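Local coordinates for GTPase-activating protein skywalker (Drosophila melanogaster, PDB 6R82) that stimulates GTP hydrolysis by Rab35 to control synaptic vesicle protein recycling at neuromuscular boutons, represented here by its TLDc domain, at residues L58-T63 with F99-Y104; F69-S74 with I136-G141; L103-A108 with L168-D173; G143-M148 with F163-L168. One frame throughout, in Å; residues are numbered along the deposited sequence.

Contact 1 (L58-T63 with F99-Y104); sequences LLMIKT and FLFSLY
Strands 58-63 and 99-104 run in broadly the same direction, 37° from parallel with their axes 9.0 Å apart, a separation that Phe101 spans to reach Leu58, Leu59 and Met60. No backbone hydrogen bond joins them, because strand 68-73 lies between and pairs antiparallel with each: Gly70 bonds to Phe101, and Ala71 to Leu59. Phe101 therefore reaches across a neighbouring strand. Its CG lies between the backbone N and the carbonyl carbon (chi1 67°), which swings the ring over Gly70, a residue with no side chain in the way, and Phe101 CZ comes within 3.5 Å of Gly70 CA. This is a second-neighbour contact on one face of the antiparallel TLDc sheet. At the far rim of the ring, Phe101 CZ approaches Leu59 O to 3.5 Å, a packing approach from an oblique direction. Leu58, its side chain nearly perpendicular to that of Phe101, brings CD1 to 3.8 Å from Phe101 CE2. Met60 arrives at the ring edge near its plane, with CG 4.3 Å from Phe101 CZ. Leu18 of helix 13-18 packs on both Phe101 and Met60, while Leu15 meets Leu58, and Trp21 also touches the Phe101 ring.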
loop_
_atom_site.group_PDB
_atom_site.type_symbol
_atom_site.label_atom_id
_atom_site.label_comp_id
_atom_site.label_asym_id
_atom_site.label_seq_id
_atom_site.Cartn_x
_atom_site.Cartn_y
_atom_site.Cartn_z
ATOM N N LEU A 58 3.987 4.853 -0.710
ATOM C CA LEU A 58 2.789 5.041 0.091
ATOM C C LEU A 58 1.592 4.883 -0.836
ATOM O O LEU A 58 1.450 5.631 -1.811
ATOM C CB LEU A 58 2.783 6.419 0.765
ATOM C CG LEU A 58 1.700 6.674 1.821
ATOM C CD1 LEU A 58 1.747 5.605 2.902
ATOM C CD2 LEU A 58 1.901 8.043 2.443
ATOM N N LEU A 59 0.752 3.905 -0.543
ATOM C CA LEU A 59 -0.397 3.582 -1.377
ATOM C C LEU A 59 -1.658 4.073 -0.676
ATOM O O LEU A 59 -1.863 3.776 0.504
ATOM C CB LEU A 59 -0.456 2.072 -1.631
ATOM C CG LEU A 59 -1.347 1.607 -2.778
ATOM C CD1 LEU A 59 -0.712 0.426 -3.514
ATOM C CD2 LEU A 59 -2.716 1.246 -2.231
ATOM N N MET A 60 -2.484 4.832 -1.391
ATOM C CA MET A 60 -3.705 5.401 -0.826
ATOM C C MET A 60 -4.897 5.067 -1.711
ATOM O O MET A 60 -4.909 5.417 -2.893
ATOM C CB MET A 60 -3.588 6.915 -0.662
ATOM C CG MET A 60 -4.448 7.436 0.486
ATOM S SD MET A 60 -3.965 9.091 0.974
ATOM C CE MET A 60 -2.203 8.872 1.288
ATOM N N ILE A 61 -5.909 4.431 -1.128
ATOM C CA ILE A 61 -7.116 4.023 -1.841
ATOM C C ILE A 61 -8.288 4.848 -1.335
ATOM O O ILE A 61 -8.515 4.944 -0.122
ATOM C CB ILE A 61 -7.403 2.521 -1.660
ATOM C CG1 ILE A 61 -6.269 1.692 -2.265
ATOM C CG2 ILE A 61 -8.758 2.146 -2.283
ATOM C CD1 ILE A 61 -6.178 0.290 -1.727
ATOM N N LYS A 62 -9.038 5.425 -2.266
ATOM C CA LYS A 62 -10.312 6.074 -1.978
ATOM C C LYS A 62 -11.406 5.242 -2.649
ATOM O O LYS A 62 -11.430 5.120 -3.880
ATOM C CB LYS A 62 -10.304 7.521 -2.474
ATOM C CG LYS A 62 -9.428 8.485 -1.629
ATOM C CD LYS A 62 -8.575 9.420 -2.503
ATOM C CE LYS A 62 -7.250 9.783 -1.838
ATOM N NZ LYS A 62 -6.278 8.645 -1.834
ATOM N N THR A 63 -12.295 4.658 -1.845
ATOM C CA THR A 63 -13.374 3.836 -2.387
ATOM C C THR A 63 -14.577 4.688 -2.785
ATOM O O THR A 63 -14.741 5.829 -2.346
ATOM C CB THR A 63 -13.829 2.775 -1.384
ATOM O OG1 THR A 63 -14.727 3.356 -0.431
ATOM C CG2 THR A 63 -12.641 2.167 -0.664
ATOM N N PHE A 99 3.440 -1.256 6.695
ATOM C CA PHE A 99 2.317 -1.208 7.623
ATOM C C PHE A 99 1.070 -0.782 6.875
ATOM O O PHE A 99 1.150 -0.126 5.833
ATOM C CB PHE A 99 2.567 -0.269 8.827
ATOM C CG PHE A 99 2.688 1.215 8.479
ATOM C CD1 PHE A 99 1.559 2.021 8.345
ATOM C CD2 PHE A 99 3.938 1.805 8.341
ATOM C CE1 PHE A 99 1.671 3.382 8.056
ATOM C CE2 PHE A 99 4.066 3.169 8.057
ATOM C CZ PHE A 99 2.931 3.955 7.900
ATOM N N LEU A 100 -0.083 -1.169 7.419
ATOM C CA LEU A 100 -1.384 -0.738 6.925
ATOM C C LEU A 100 -1.896 0.450 7.728
ATOM O O LEU A 100 -1.546 0.647 8.891
ATOM C CB LEU A 100 -2.420 -1.857 7.019
ATOM C CG LEU A 100 -2.107 -3.249 6.501
ATOM C CD1 LEU A 100 -3.069 -4.225 7.160
ATOM C CD2 LEU A 100 -2.259 -3.249 4.987
ATOM N N PHE A 101 -2.771 1.220 7.099
ATOM C CA PHE A 101 -3.456 2.300 7.787
ATOM C C PHE A 101 -4.861 2.420 7.219
ATOM O O PHE A 101 -5.146 1.952 6.112
ATOM C CB PHE A 101 -2.708 3.637 7.642
ATOM C CG PHE A 101 -2.686 4.170 6.239
ATOM C CD1 PHE A 101 -3.717 4.958 5.760
ATOM C CD2 PHE A 101 -1.631 3.869 5.391
ATOM C CE1 PHE A 101 -3.703 5.444 4.459
ATOM C CE2 PHE A 101 -1.603 4.353 4.093
ATOM C CZ PHE A 101 -2.644 5.144 3.624
ATOM N N SER A 102 -5.733 3.065 7.994
ATOM C CA SER A 102 -7.012 3.555 7.505
ATOM C C SER A 102 -7.198 4.979 8.001
ATOM O O SER A 102 -6.786 5.315 9.114
ATOM C CB SER A 102 -8.195 2.680 7.973
ATOM O OG SER A 102 -8.087 2.345 9.346
ATOM N N LEU A 103 -7.807 5.814 7.164
ATOM C CA LEU A 103 -8.143 7.181 7.543
ATOM C C LEU A 103 -9.637 7.404 7.755
ATOM O O LEU A 103 -10.004 8.190 8.631
ATOM C CB LEU A 103 -7.624 8.168 6.485
ATOM C CG LEU A 103 -6.098 8.285 6.372
ATOM C CD1 LEU A 103 -5.693 9.466 5.495
ATOM C CD2 LEU A 103 -5.466 8.405 7.749
ATOM N N TYR A 104 -10.496 6.720 6.994
ATOM C CA TYR A 104 -11.948 6.775 7.124
ATOM C C TYR A 104 -12.514 5.393 6.825
ATOM O O TYR A 104 -11.969 4.676 5.977
ATOM C CB TYR A 104 -12.575 7.814 6.181
ATOM C CG TYR A 104 -12.032 9.216 6.368
ATOM C CD1 TYR A 104 -11.059 9.726 5.510
ATOM C CD2 TYR A 104 -12.489 10.032 7.405
ATOM C CE1 TYR A 104 -10.548 11.014 5.674
ATOM C CE2 TYR A 104 -11.986 11.322 7.581
ATOM C CZ TYR A 104 -11.016 11.807 6.712
ATOM O OH TYR A 104 -10.513 13.083 6.877
#

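Contact 2 (F69-S74 with I136-G141); sequences FGAYCS and ITIGGG
Ile138 pushes its CD1 methyl against two residues of strand 68-73, lying 3.8 Å from Ala71 CB and 3.9 Å from Cys73 SG. The contact belongs to the interior of the TLDc beta-sandwich, in which layers of a strongly curled antiparallel sheet meet through their apolar faces; no hydrogen bond links the two segments. Ala71 and Cys73, two positions apart on one strand, both aim at Ile138, whereas the intervening Tyr72 faces the other way and packs against Pro23, Ile26 and the ring of Phe99. The closest CA atoms, those of Ala71 and Ile138, are 7.7 Å apart, too far for backbone pairing but suited to the small alanine methyl meeting a branched side chain. In Ile138, CG1 stands beside the backbone N (chi1 -58°) and the chain continues extended, which carries CD1 forward to the pair, while the other branch, Ile138 CG2, flanks the alanine at 4.0 Å from Ala71 CB. Cys73 turns its sulfur toward the same core and is also met by Met129. Three glycines follow Ile138; the backbone angles of Gly139 by themselves call for glycine, and Gly140 O is held by Thr162 OG1. On the facing strand, Ala71 CB and Cys73 SG are 4.3 Å from each other.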
loop_
_atom_site.group_PDB
_atom_site.type_symbol
_atom_site.label_atom_id
_atom_site.label_comp_id
_atom_site.label_asym_id
_atom_site.label_seq_id
_atom_site.Cartn_x
_atom_site.Cartn_y
_atom_site.Cartn_z
ATOM N N PHE A 69 -8.080 4.295 2.925
ATOM C CA PHE A 69 -7.110 3.438 3.591
ATOM C C PHE A 69 -5.981 3.141 2.602
ATOM O O PHE A 69 -6.008 3.580 1.449
ATOM C CB PHE A 69 -7.769 2.160 4.118
ATOM C CG PHE A 69 -8.505 1.373 3.068
ATOM C CD1 PHE A 69 -9.837 1.643 2.784
ATOM C CD2 PHE A 69 -7.863 0.365 2.363
ATOM C CE1 PHE A 69 -10.516 0.917 1.824
ATOM C CE2 PHE A 69 -8.533 -0.360 1.398
ATOM C CZ PHE A 69 -9.863 -0.084 1.128
ATOM N N GLY A 70 -4.972 2.412 3.068
ATOM C CA GLY A 70 -3.822 2.156 2.222
ATOM C C GLY A 70 -2.704 1.483 2.987
ATOM O O GLY A 70 -2.936 0.827 4.005
ATOM N N ALA A 71 -1.486 1.636 2.466
ATOM C CA ALA A 71 -0.343 0.984 3.089
ATOM C C ALA A 71 0.953 1.707 2.752
ATOM O O ALA A 71 1.133 2.199 1.636
ATOM C CB ALA A 71 -0.223 -0.478 2.650
ATOM N N TYR A 72 1.856 1.740 3.723
ATOM C CA TYR A 72 3.248 2.076 3.485
ATOM C C TYR A 72 3.965 0.788 3.084
ATOM O O TYR A 72 3.943 -0.194 3.832
ATOM C CB TYR A 72 3.857 2.702 4.744
ATOM C CG TYR A 72 5.341 2.968 4.685
ATOM C CD1 TYR A 72 5.839 4.099 4.051
ATOM C CD2 TYR A 72 6.244 2.097 5.262
ATOM C CE1 TYR A 72 7.204 4.349 3.993
ATOM C CE2 TYR A 72 7.619 2.339 5.210
ATOM C CZ TYR A 72 8.080 3.468 4.572
ATOM O OH TYR A 72 9.427 3.707 4.519
ATOM N N CYS A 73 4.584 0.783 1.903
ATOM C CA CYS A 73 5.245 -0.403 1.367
ATOM C C CYS A 73 6.753 -0.223 1.389
ATOM O O CYS A 73 7.279 0.707 0.774
ATOM C CB CYS A 73 4.771 -0.678 -0.056
ATOM S SG CYS A 73 2.963 -0.815 -0.176
ATOM N N SER A 74 7.452 -1.148 2.043
ATOM C CA SER A 74 8.887 -0.986 2.248
ATOM C C SER A 74 9.720 -1.197 0.978
ATOM O O SER A 74 10.817 -0.643 0.883
ATOM C CB SER A 74 9.358 -1.957 3.328
ATOM O OG SER A 74 9.057 -3.286 2.928
ATOM N N ILE A 136 -2.680 -7.344 -7.077
ATOM C CA ILE A 136 -1.720 -6.784 -6.144
ATOM C C ILE A 136 -2.327 -6.928 -4.756
ATOM O O ILE A 136 -3.524 -6.683 -4.574
ATOM C CB ILE A 136 -1.401 -5.317 -6.500
ATOM C CG1 ILE A 136 -0.109 -4.864 -5.848
ATOM C CG2 ILE A 136 -2.552 -4.371 -6.157
ATOM C CD1 ILE A 136 0.739 -4.032 -6.783
ATOM N N THR A 137 -1.531 -7.390 -3.791
ATOM C CA THR A 137 -2.058 -7.628 -2.453
ATOM C C THR A 137 -1.032 -7.207 -1.410
ATOM O O THR A 137 0.176 -7.211 -1.665
ATOM C CB THR A 137 -2.465 -9.110 -2.251
ATOM O OG1 THR A 137 -3.092 -9.287 -0.971
ATOM C CG2 THR A 137 -1.267 -10.015 -2.323
ATOM N N ILE A 138 -1.529 -6.831 -0.229
ATOM C CA ILE A 138 -0.691 -6.404 0.892
ATOM C C ILE A 138 -1.257 -7.000 2.173
ATOM O O ILE A 138 -2.448 -6.843 2.458
ATOM C CB ILE A 138 -0.631 -4.868 1.015
ATOM C CG1 ILE A 138 -0.109 -4.233 -0.278
ATOM C CG2 ILE A 138 0.202 -4.458 2.237
ATOM C CD1 ILE A 138 -0.370 -2.758 -0.360
ATOM N N GLY A 139 -0.405 -7.657 2.954
ATOM C CA GLY A 139 -0.832 -8.245 4.209
ATOM C C GLY A 139 -1.485 -9.602 4.039
ATOM O O GLY A 139 -2.666 -9.700 3.681
ATOM N N GLY A 140 -0.722 -10.666 4.286
ATOM C CA GLY A 140 -1.185 -12.013 4.054
ATOM C C GLY A 140 -1.147 -12.868 5.311
ATOM O O GLY A 140 -0.759 -12.418 6.392
ATOM N N GLY A 141 -1.547 -14.126 5.134
ATOM C CA GLY A 141 -1.616 -15.071 6.230
ATOM C C GLY A 141 -3.041 -15.246 6.717
ATOM O O GLY A 141 -3.520 -14.456 7.537
#

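Contact 3 (L103-A108 with L168-D173); sequences LYPERA and LCPSGD
Pro105 and Tyr104 meet the backbone of Leu168 and the ring of Pro170 where two loops come together near the surface. The firmer half is the inner one, around Leu168. Its side chain is buried against Phe69 and its N bonds to Thr157 OG1, which fixes the loop; from there Leu168 O faces Tyr104 O at 4.3 Å and Pro105 CD at 4.4 Å. These are approaches without a hydrogen bond, the first between two acceptors. The peptide bond before Pro105 is cis, which sets Pro105 CD on the same side as Tyr104 O, and hence both atoms are presented to the same carbonyl. The outer half is looser. Pro105 CG and Pro170 CD, from two exposed rings, graze each other at 4.5 Å, and the tyrosine ring packs on Val68 and on Phe14 of helix 13-18 and takes no part across the contact. Glu67 touches both Pro105 and Cys169. Farther along, Ser171 OG accepts a nearly straight bond from Asp173 N (3.2 Å, 168°), an ST turn that leads into strand 173-185. On the opposing segment, Leu103 and Tyr104 both face Val68, a classic beta bulge at the end of strand 99-104; the cis-proline turn follows, and Ala108 pairs with Ser102 in the beta-hairpin with strand 108-110.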
loop_
_atom_site.group_PDB
_atom_site.type_symbol
_atom_site.label_atom_id
_atom_site.label_comp_id
_atom_site.label_asym_id
_atom_site.label_seq_id
_atom_site.Cartn_x
_atom_site.Cartn_y
_atom_site.Cartn_z
ATOM N N LEU A 103 -7.807 5.814 7.164
ATOM C CA LEU A 103 -8.143 7.181 7.543
ATOM C C LEU A 103 -9.637 7.404 7.755
ATOM O O LEU A 103 -10.004 8.190 8.631
ATOM C CB LEU A 103 -7.624 8.168 6.485
ATOM C CG LEU A 103 -6.098 8.285 6.372
ATOM C CD1 LEU A 103 -5.693 9.466 5.495
ATOM C CD2 LEU A 103 -5.466 8.405 7.749
ATOM N N TYR A 104 -10.496 6.720 6.994
ATOM C CA TYR A 104 -11.948 6.775 7.124
ATOM C C TYR A 104 -12.514 5.393 6.825
ATOM O O TYR A 104 -11.969 4.676 5.977
ATOM C CB TYR A 104 -12.575 7.814 6.181
ATOM C CG TYR A 104 -12.032 9.216 6.368
ATOM C CD1 TYR A 104 -11.059 9.726 5.510
ATOM C CD2 TYR A 104 -12.489 10.032 7.405
ATOM C CE1 TYR A 104 -10.548 11.014 5.674
ATOM C CE2 TYR A 104 -11.986 11.322 7.581
ATOM C CZ TYR A 104 -11.016 11.807 6.712
ATOM O OH TYR A 104 -10.513 13.083 6.877
ATOM N N PRO A 105 -13.603 4.982 7.507
ATOM C CA PRO A 105 -14.298 5.731 8.561
ATOM C C PRO A 105 -13.489 5.778 9.854
ATOM O O PRO A 105 -13.432 6.812 10.514
ATOM C CB PRO A 105 -15.596 4.941 8.750
ATOM C CG PRO A 105 -15.245 3.537 8.348
ATOM C CD PRO A 105 -14.238 3.671 7.245
ATOM N N GLU A 106 -12.861 4.661 10.198
ATOM C CA GLU A 106 -11.958 4.604 11.335
ATOM C C GLU A 106 -10.601 5.199 10.965
ATOM O O GLU A 106 -10.289 5.439 9.794
ATOM C CB GLU A 106 -11.782 3.164 11.810
ATOM C CG GLU A 106 -13.073 2.451 12.150
ATOM C CD GLU A 106 -13.452 2.615 13.609
ATOM O OE1 GLU A 106 -13.881 3.726 13.993
ATOM O OE2 GLU A 106 -13.311 1.631 14.371
ATOM N N ARG A 107 -9.775 5.420 11.985
ATOM C CA ARG A 107 -8.432 5.956 11.790
ATOM C C ARG A 107 -7.485 5.156 12.672
ATOM O O ARG A 107 -7.544 5.262 13.900
ATOM C CB ARG A 107 -8.378 7.448 12.122
ATOM C CG ARG A 107 -7.070 8.099 11.772
ATOM C CD ARG A 107 -7.103 9.615 11.957
ATOM N NE ARG A 107 -5.751 10.151 11.854
ATOM C CZ ARG A 107 -4.834 10.039 12.813
ATOM N NH1 ARG A 107 -3.614 10.527 12.634
ATOM N NH2 ARG A 107 -5.135 9.441 13.959
ATOM N N ALA A 108 -6.623 4.350 12.055
ATOM C CA ALA A 108 -5.746 3.475 12.819
ATOM C C ALA A 108 -4.519 3.123 11.995
ATOM O O ALA A 108 -4.524 3.204 10.763
ATOM C CB ALA A 108 -6.470 2.196 13.250
ATOM N N LEU A 168 -10.619 -3.127 6.538
ATOM C CA LEU A 168 -10.395 -1.685 6.578
ATOM C C LEU A 168 -11.583 -0.883 6.059
ATOM O O LEU A 168 -11.552 0.353 6.107
ATOM C CB LEU A 168 -9.120 -1.334 5.803
ATOM C CG LEU A 168 -7.952 -2.293 6.061
ATOM C CD1 LEU A 168 -6.873 -2.139 5.006
ATOM C CD2 LEU A 168 -7.372 -2.069 7.444
ATOM N N CYS A 169 -12.616 -1.549 5.565
ATOM C CA CYS A 169 -13.944 -0.973 5.421
ATOM C C CYS A 169 -14.942 -2.019 5.904
ATOM O O CYS A 169 -14.633 -3.215 5.907
ATOM C CB CYS A 169 -14.243 -0.543 3.978
ATOM S SG CYS A 169 -13.945 -1.783 2.710
ATOM N N PRO A 170 -16.134 -1.590 6.351
ATOM C CA PRO A 170 -17.061 -2.557 6.984
ATOM C C PRO A 170 -17.433 -3.731 6.087
ATOM O O PRO A 170 -17.273 -4.892 6.494
ATOM C CB PRO A 170 -18.270 -1.678 7.337
ATOM C CG PRO A 170 -17.685 -0.289 7.488
ATOM C CD PRO A 170 -16.662 -0.214 6.396
ATOM N N SER A 171 -17.936 -3.464 4.881
ATOM C CA SER A 171 -18.070 -4.509 3.877
ATOM C C SER A 171 -16.691 -5.043 3.498
ATOM O O SER A 171 -15.699 -4.311 3.485
ATOM C CB SER A 171 -18.791 -3.967 2.641
ATOM O OG SER A 171 -18.319 -4.586 1.456
ATOM N N GLY A 172 -16.626 -6.340 3.191
ATOM C CA GLY A 172 -15.333 -6.927 2.861
ATOM C C GLY A 172 -14.777 -6.567 1.495
ATOM O O GLY A 172 -13.635 -6.932 1.198
ATOM N N ASP A 173 -15.554 -5.875 0.663
ATOM C CA ASP A 173 -15.199 -5.530 -0.706
ATOM C C ASP A 173 -15.278 -4.022 -0.890
ATOM O O ASP A 173 -15.791 -3.292 -0.037
ATOM C CB ASP A 173 -16.141 -6.193 -1.719
ATOM C CG ASP A 173 -16.450 -7.633 -1.381
ATOM O OD1 ASP A 173 -15.529 -8.359 -0.940
ATOM O OD2 ASP A 173 -17.620 -8.036 -1.554
#

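Contact 4 (G143-M148 with F163-L168); sequences GQAIWM and FNNPPL
Asn165 and Leu168 carry the loop 163-168 onto Ala145 and Ile146, at the start of strand 146-149. At Phe163 the ring stands near Ala145, and both pack on Leu100. Next, Asn165 presents its amide obliquely to the methyl of Ala145, with ND2 3.7 Å and OD1 3.9 Å from Ala145 CB. The amide is buried but well served: ND2 donates to Pro166 O (3.1 Å, 140°), from above that carbonyl's plane, and also to Asp158 O, while OD1 takes the N-H of Cys160. A leucine in its place would probably leave the Asp158 carbonyl and the Cys160 amide without their mates and the loop less firmly folded. Ala145 and Ile146 together face Ile138, a classic beta bulge, where strand 146-149 joins the TLDc sheet beside strand 135-138. After Pro166 and Pro167 the chain turns Leu168 inward; its CG lies anti to the carbonyl carbon (chi1 -42°), and its CD1 reaches Ile146 CG1 at 3.7 Å, the two side chains crossing at about a right angle. The same methyl lies 3.9 Å from Ala145 O, a carbonyl that is itself bonded to Thr157 OG1.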
loop_
_atom_site.group_PDB
_atom_site.type_symbol
_atom_site.label_atom_id
_atom_site.label_comp_id
_atom_site.label_asym_id
_atom_site.label_seq_id
_atom_site.Cartn_x
_atom_site.Cartn_y
_atom_site.Cartn_z
ATOM N N GLY A 143 -5.946 -14.880 5.080
ATOM C CA GLY A 143 -6.632 -13.669 4.682
ATOM C C GLY A 143 -5.677 -12.687 4.038
ATOM O O GLY A 143 -4.455 -12.802 4.128
ATOM N N GLN A 144 -6.264 -11.702 3.372
ATOM C CA GLN A 144 -5.515 -10.680 2.655
ATOM C C GLN A 144 -6.036 -9.309 3.063
ATOM O O GLN A 144 -7.208 -8.990 2.834
ATOM C CB GLN A 144 -5.620 -10.894 1.142
ATOM C CG GLN A 144 -5.002 -12.228 0.727
ATOM C CD GLN A 144 -5.057 -12.481 -0.763
ATOM O OE1 GLN A 144 -6.098 -12.299 -1.405
ATOM N NE2 GLN A 144 -3.929 -12.902 -1.327
ATOM N N ALA A 145 -5.161 -8.497 3.663
ATOM C CA ALA A 145 -5.586 -7.202 4.190
ATOM C C ALA A 145 -6.071 -6.277 3.081
ATOM O O ALA A 145 -7.118 -5.633 3.213
ATOM C CB ALA A 145 -4.445 -6.555 4.967
ATOM N N ILE A 146 -5.307 -6.163 1.994
ATOM C CA ILE A 146 -5.723 -5.412 0.814
ATOM C C ILE A 146 -5.484 -6.291 -0.403
ATOM O O ILE A 146 -4.412 -6.892 -0.535
ATOM C CB ILE A 146 -4.970 -4.073 0.662
ATOM C CG1 ILE A 146 -5.128 -3.208 1.907
ATOM C CG2 ILE A 146 -5.470 -3.299 -0.552
ATOM C CD1 ILE A 146 -4.501 -1.831 1.759
ATOM N N TRP A 147 -6.478 -6.365 -1.286
ATOM C CA TRP A 147 -6.400 -7.150 -2.512
ATOM C C TRP A 147 -7.090 -6.350 -3.598
ATOM O O TRP A 147 -8.171 -5.811 -3.366
ATOM C CB TRP A 147 -7.071 -8.521 -2.348
ATOM C CG TRP A 147 -6.940 -9.416 -3.565
ATOM C CD1 TRP A 147 -6.033 -10.413 -3.750
ATOM C CD2 TRP A 147 -7.740 -9.374 -4.758
ATOM N NE1 TRP A 147 -6.222 -11.007 -4.981
ATOM C CE2 TRP A 147 -7.258 -10.382 -5.620
ATOM C CE3 TRP A 147 -8.815 -8.584 -5.177
ATOM C CZ2 TRP A 147 -7.814 -10.618 -6.876
ATOM C CZ3 TRP A 147 -9.366 -8.819 -6.423
ATOM C CH2 TRP A 147 -8.865 -9.829 -7.261
ATOM N N MET A 148 -6.466 -6.248 -4.767
ATOM C CA MET A 148 -7.012 -5.462 -5.863
ATOM C C MET A 148 -6.767 -6.183 -7.181
ATOM O O MET A 148 -5.766 -6.880 -7.340
ATOM C CB MET A 148 -6.388 -4.062 -5.902
ATOM C CG MET A 148 -6.830 -3.139 -4.775
ATOM S SD MET A 148 -6.247 -1.434 -5.001
ATOM C CE MET A 148 -4.496 -1.686 -4.635
ATOM N N PHE A 163 -0.649 -8.446 10.039
ATOM C CA PHE A 163 -0.968 -7.162 10.637
ATOM C C PHE A 163 -2.093 -7.197 11.665
ATOM O O PHE A 163 -2.336 -6.171 12.311
ATOM C CB PHE A 163 -1.322 -6.155 9.535
ATOM C CG PHE A 163 -0.168 -5.840 8.637
ATOM C CD1 PHE A 163 0.974 -5.234 9.151
ATOM C CD2 PHE A 163 -0.197 -6.188 7.293
ATOM C CE1 PHE A 163 2.062 -4.955 8.335
ATOM C CE2 PHE A 163 0.883 -5.905 6.464
ATOM C CZ PHE A 163 2.015 -5.291 6.982
ATOM N N ASN A 164 -2.779 -8.332 11.836
ATOM C CA ASN A 164 -3.857 -8.499 12.821
ATOM C C ASN A 164 -4.866 -7.358 12.764
ATOM O O ASN A 164 -5.276 -6.804 13.785
ATOM C CB ASN A 164 -3.300 -8.647 14.234
ATOM C CG ASN A 164 -4.271 -9.360 15.164
ATOM O OD1 ASN A 164 -5.205 -8.751 15.693
ATOM N ND2 ASN A 164 -4.065 -10.660 15.352
ATOM N N ASN A 165 -5.268 -7.014 11.562
ATOM C CA ASN A 165 -6.159 -5.902 11.298
ATOM C C ASN A 165 -7.595 -6.378 11.167
ATOM O O ASN A 165 -7.850 -7.562 10.929
ATOM C CB ASN A 165 -5.747 -5.206 10.000
ATOM C CG ASN A 165 -5.721 -6.160 8.829
ATOM O OD1 ASN A 165 -4.914 -7.088 8.803
ATOM N ND2 ASN A 165 -6.607 -5.950 7.858
ATOM N N PRO A 166 -8.563 -5.480 11.316
ATOM C CA PRO A 166 -9.914 -5.768 10.849
ATOM C C PRO A 166 -10.051 -5.366 9.394
ATOM O O PRO A 166 -9.199 -4.632 8.870
ATOM C CB PRO A 166 -10.784 -4.883 11.751
ATOM C CG PRO A 166 -9.931 -3.670 11.947
ATOM C CD PRO A 166 -8.502 -4.190 12.029
ATOM N N PRO A 167 -11.093 -5.825 8.705
ATOM C CA PRO A 167 -11.398 -5.257 7.387
ATOM C C PRO A 167 -11.385 -3.736 7.441
ATOM O O PRO A 167 -12.017 -3.121 8.299
ATOM C CB PRO A 167 -12.793 -5.815 7.086
ATOM C CG PRO A 167 -12.783 -7.156 7.765
ATOM C CD PRO A 167 -11.963 -6.971 9.029
ATOM N N LEU A 168 -10.619 -3.127 6.538
ATOM C CA LEU A 168 -10.395 -1.685 6.578
ATOM C C LEU A 168 -11.583 -0.883 6.059
ATOM O O LEU A 168 -11.552 0.353 6.107
ATOM C CB LEU A 168 -9.120 -1.334 5.803
ATOM C CG LEU A 168 -7.952 -2.293 6.061
ATOM C CD1 LEU A 168 -6.873 -2.139 5.006
ATOM C CD2 LEU A 168 -7.372 -2.069 7.444
#

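All four contacts fall within one TLDc domain and reach the same curled antiparallel sheet. Contacts 1 and 2, with centres about 9 Å apart, interleave along the chain: strand 68-73 of contact 2 is the neighbour of both strands of contact 1. Contact 3 takes over where contact 1 ends, sharing Leu103 and Tyr104, again with about 9 Å between centres. Contact 4 follows contact 2 in sequence at about 8 Å, through adjacent strands 135-138 and 146-149, and meets contact 3 at Leu168. Leu100 packs on Ala145, Phe163 and Asn165, joining contacts 1 and 4. Segments from residue 58 to residue 173 thus close into one core, with contact 3 at its margin.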